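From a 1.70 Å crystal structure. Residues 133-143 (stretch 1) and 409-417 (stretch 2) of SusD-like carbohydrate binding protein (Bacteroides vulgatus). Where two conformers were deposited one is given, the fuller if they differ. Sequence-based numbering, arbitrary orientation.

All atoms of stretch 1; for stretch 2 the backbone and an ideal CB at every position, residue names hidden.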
# COMPACT_ATOMS: atom_id res chain seq x y z
N ALA A 133 2.73 -1.80 -12.38
CA ALA A 133 4.17 -1.74 -12.55
C ALA A 133 4.94 -2.22 -11.31
O ALA A 133 5.95 -2.88 -11.43
CB ALA A 133 4.61 -0.31 -12.88
N SER A 134 4.44 -1.85 -10.14
CA SER A 134 5.16 -2.11 -8.88
C SER A 134 4.97 -3.50 -8.31
O SER A 134 5.75 -3.88 -7.42
CB SER A 134 4.80 -1.05 -7.82
OG SER A 134 3.42 -1.04 -7.49
N CYS A 135 3.95 -4.26 -8.74
CA CYS A 135 3.58 -5.57 -8.20
C CYS A 135 3.72 -6.76 -9.17
O CYS A 135 3.80 -7.88 -8.74
CB CYS A 135 2.10 -5.53 -7.80
SG CYS A 135 1.75 -4.51 -6.36
N TYR A 136 3.67 -6.50 -10.48
CA TYR A 136 3.61 -7.58 -11.50
C TYR A 136 4.94 -7.88 -12.22
O TYR A 136 4.99 -8.72 -13.15
CB TYR A 136 2.52 -7.25 -12.54
CG TYR A 136 1.11 -7.44 -12.05
CD1 TYR A 136 0.54 -6.57 -11.10
CD2 TYR A 136 0.38 -8.54 -12.43
CE1 TYR A 136 -0.78 -6.75 -10.60
CE2 TYR A 136 -0.91 -8.74 -11.94
CZ TYR A 136 -1.47 -7.84 -11.01
OH TYR A 136 -2.72 -8.07 -10.59
N SER A 137 6.00 -7.20 -11.80
CA SER A 137 7.32 -7.40 -12.36
C SER A 137 8.35 -7.15 -11.25
O SER A 137 8.09 -6.41 -10.28
CB SER A 137 7.61 -6.40 -13.46
OG SER A 137 6.64 -6.36 -14.51
N PHE A 138 9.52 -7.73 -11.40
CA PHE A 138 10.66 -7.37 -10.57
C PHE A 138 11.10 -5.93 -10.88
O PHE A 138 10.59 -5.27 -11.83
CB PHE A 138 11.84 -8.35 -10.74
CG PHE A 138 11.49 -9.76 -10.35
CD1 PHE A 138 11.07 -10.04 -9.05
CD2 PHE A 138 11.57 -10.79 -11.26
CE1 PHE A 138 10.77 -11.32 -8.66
CE2 PHE A 138 11.25 -12.09 -10.90
CZ PHE A 138 10.87 -12.36 -9.58
N ALA A 139 11.98 -5.41 -10.03
CA ALA A 139 12.43 -4.00 -10.10
C ALA A 139 12.82 -3.59 -11.52
O ALA A 139 13.36 -4.39 -12.31
CB ALA A 139 13.60 -3.77 -9.16
N ILE A 140 12.57 -2.32 -11.82
CA ILE A 140 12.89 -1.77 -13.14
C ILE A 140 14.39 -1.90 -13.48
O ILE A 140 14.75 -1.98 -14.65
CB ILE A 140 12.35 -0.32 -13.21
CG1 ILE A 140 12.30 0.16 -14.63
CG2 ILE A 140 13.18 0.63 -12.35
CD1 ILE A 140 11.65 1.56 -14.82
N ASP A 141 15.27 -1.91 -12.47
CA ASP A 141 16.70 -2.07 -12.72
C ASP A 141 17.17 -3.52 -12.66
O ASP A 141 18.31 -3.80 -12.97
CB ASP A 141 17.57 -1.17 -11.82
CG ASP A 141 17.46 -1.50 -10.35
OD1 ASP A 141 16.37 -1.89 -9.89
OD2 ASP A 141 18.48 -1.33 -9.64
N LYS A 142 16.27 -4.44 -12.33
CA LYS A 142 16.55 -5.86 -12.37
C LYS A 142 16.43 -6.30 -13.84
O LYS A 142 17.36 -6.85 -14.40
CB LYS A 142 15.58 -6.61 -11.49
CG LYS A 142 15.86 -8.07 -11.29
CD LYS A 142 15.27 -8.97 -12.35
CE LYS A 142 15.12 -10.43 -11.83
NZ LYS A 142 14.85 -11.37 -12.99
N ASP A 143 15.30 -5.97 -14.47
CA ASP A 143 15.05 -6.31 -15.88
C ASP A 143 14.13 -5.18 -16.47
O ASP A 143 12.90 -5.37 -16.40
CB ASP A 143 14.38 -7.73 -15.81
CG ASP A 143 14.19 -8.43 -17.16
OD1 ASP A 143 14.39 -7.75 -18.18
OD2 ASP A 143 13.82 -9.66 -17.19
N UNK A 409 5.88 -5.56 0.73
CA UNK A 409 6.27 -6.31 -0.49
C UNK A 409 6.75 -5.37 -1.57
O UNK A 409 7.63 -5.70 -2.35
CB UNK A 409 5.10 -7.14 -1.02
N UNK A 410 6.14 -4.18 -1.64
CA UNK A 410 6.49 -3.22 -2.71
C UNK A 410 7.93 -2.78 -2.57
O UNK A 410 8.68 -2.73 -3.54
CB UNK A 410 5.57 -2.00 -2.68
N UNK A 411 8.36 -2.61 -1.34
CA UNK A 411 9.76 -2.27 -1.04
C UNK A 411 10.71 -3.43 -1.28
O UNK A 411 11.78 -3.22 -1.83
CB UNK A 411 9.89 -1.81 0.41
N UNK A 412 10.31 -4.64 -0.88
CA UNK A 412 11.10 -5.86 -1.13
C UNK A 412 11.39 -6.02 -2.64
O UNK A 412 12.53 -6.29 -3.08
CB UNK A 412 10.36 -7.09 -0.60
N UNK A 413 10.36 -5.84 -3.43
CA UNK A 413 10.46 -5.92 -4.91
C UNK A 413 11.35 -4.79 -5.45
O UNK A 413 12.38 -5.06 -6.07
CB UNK A 413 9.07 -5.84 -5.55
N UNK A 414 10.98 -3.54 -5.20
CA UNK A 414 11.71 -2.44 -5.87
C UNK A 414 13.16 -2.30 -5.42
O UNK A 414 14.02 -1.89 -6.19
CB UNK A 414 10.99 -1.11 -5.62
N UNK A 415 13.47 -2.68 -4.19
CA UNK A 415 14.84 -2.57 -3.68
C UNK A 415 15.68 -3.86 -3.88
O UNK A 415 16.85 -3.91 -3.48
CB UNK A 415 14.79 -2.22 -2.19
N UNK A 416 15.07 -4.90 -4.44
CA UNK A 416 15.72 -6.22 -4.61
C UNK A 416 16.23 -6.74 -3.27
O UNK A 416 17.35 -7.26 -3.15
CB UNK A 416 16.88 -6.13 -5.61
N UNK A 417 15.38 -6.62 -2.25
CA UNK A 417 15.74 -7.09 -0.94
C UNK A 417 15.17 -8.46 -0.71
O UNK A 417 14.41 -8.97 -1.54
CB UNK A 417 15.26 -6.12 0.14

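Stretch 2 is helical from its start and leaves helical phi/psi at 416, passing beside the last residues of a helix (133-135) that begins earlier in the chain and the loop that follows in stretch 1. At 409 the ideal CB points toward stretch 1 but finds none of its atoms within 5.5 Å, so the visible atoms set little beyond room for a side chain of some length. The residue is Leu409, whose CD2 still stops 5.7 Å from Cys135 SG.

Position 410 sends its CB sideways, 5.1 Å from Ser134 O, with the sulfur of Cys135 further on. A branched or flexible apolar side chain, such as isoleucine, leucine or methionine, could reach it. Ile410, with both chi angles m, brings CD1 to 3.4 Å from Cys135 SG, an apolar contact, and to 4.0 Å from Ser134 O. That carbonyl is occupied by water 1, which also donates to Ile410 O.

Positions 411 and 412 lie out of reach and are left open by stretch 1; they are Asp411 and Ile412.

At 413 the ideal CB lies 4.3 Å from Ser134 O and 4.9 Å from Ser137 O, close to the bend between helix and loop. A medium apolar side chain would fill the space; a donor might also be considered beside these carbonyls. In Ile413, CD1 and CG2 both come near Ser134 O (3.8 and 3.9 Å), and CG2 also packs 3.5 Å from Ser137 O and 4.1 Å from Phe138 CA. It has the largest area covered by stretch 1. Ile413 O accepts a hydrogen bond from water 2, which in turn accepts one from Ala139 N.

Position 414 comes closest to stretch 1 in its backbone, the CA of 414 lying 4.6 Å from Ala139 CA, yet its CB points away, so many side chains, even long ones, are possible. Arg414 turns back along its own helix to form a salt bridge with Asp411 (NE to OD1, 2.9 Å). Its carbonyl oxygen rests 3.5 Å from Ala139 CB.

Position 415 also points away and is little constrained; it is Asn415.

At 416 phi and psi are 56° and 45°, a Schellman turn that glycine or asparagine would often occupy. The CB nevertheless points toward stretch 1, where the carboxylate of Asp141 invites a donor of some length. Gln416 passes Ala139 (CG to CB, 4.0 Å) and offers NE2 to Asp141 OD1 in a weak 3.4 Å hydrogen bond, which water 3 reinforces by bridging the same two atoms.

Position 417 is out of reach, so stretch 1 leaves its side chain open; it is Gln417, which makes no contact with stretch 1. Gln417 OE1 accepts a hydrogen bond from Asn415 ND2 at 3.2 Å.

Stretch 2 409-417: LIDIIRNQQ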
# COMPACT_ATOMS: atom_id res chain seq x y z
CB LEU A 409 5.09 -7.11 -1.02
CG LEU A 409 5.31 -7.94 -2.30
CD1 LEU A 409 6.30 -9.13 -2.06
CD2 LEU A 409 3.93 -8.46 -2.84
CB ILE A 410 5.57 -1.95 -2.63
CG1 ILE A 410 4.08 -2.36 -2.78
CG2 ILE A 410 6.08 -0.86 -3.59
CD1 ILE A 410 3.74 -3.18 -4.00
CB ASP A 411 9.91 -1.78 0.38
CG ASP A 411 9.35 -0.37 0.58
OD1 ASP A 411 9.02 0.37 -0.40
OD2 ASP A 411 9.23 0.02 1.77
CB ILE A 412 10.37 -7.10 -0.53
CG1 ILE A 412 10.59 -7.07 1.00
CG2 ILE A 412 10.89 -8.45 -1.12
CD1 ILE A 412 9.69 -7.99 1.81
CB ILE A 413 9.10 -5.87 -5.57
CG1 ILE A 413 8.29 -7.16 -5.34
CG2 ILE A 413 9.23 -5.71 -7.07
CD1 ILE A 413 6.79 -7.12 -5.81
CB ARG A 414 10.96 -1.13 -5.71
CG ARG A 414 11.08 -0.50 -4.31
CD ARG A 414 10.18 0.70 -4.15
NE ARG A 414 10.34 1.22 -2.80
CZ ARG A 414 11.31 2.07 -2.43
NH1 ARG A 414 12.13 2.57 -3.30
NH2 ARG A 414 11.42 2.42 -1.15
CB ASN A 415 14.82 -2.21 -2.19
CG ASN A 415 14.15 -0.88 -1.92
OD1 ASN A 415 14.16 0.01 -2.74
ND2 ASN A 415 13.64 -0.73 -0.70
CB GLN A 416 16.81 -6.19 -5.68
CG GLN A 416 16.28 -5.84 -7.05
CD GLN A 416 17.33 -5.95 -8.11
OE1 GLN A 416 17.88 -7.06 -8.38
NE2 GLN A 416 17.66 -4.83 -8.72
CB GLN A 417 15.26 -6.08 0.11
CG GLN A 417 16.14 -4.83 0.18
CD GLN A 417 15.63 -3.89 1.23
OE1 GLN A 417 14.56 -3.28 1.06
NE2 GLN A 417 16.36 -3.78 2.34
O HOH W 1 7.81 -2.50 -6.38
O HOH W 2 12.60 -7.13 -7.81
O HOH W 3 16.55 -2.35 -7.18
O HOH W 4 19.90 -4.67 -10.74
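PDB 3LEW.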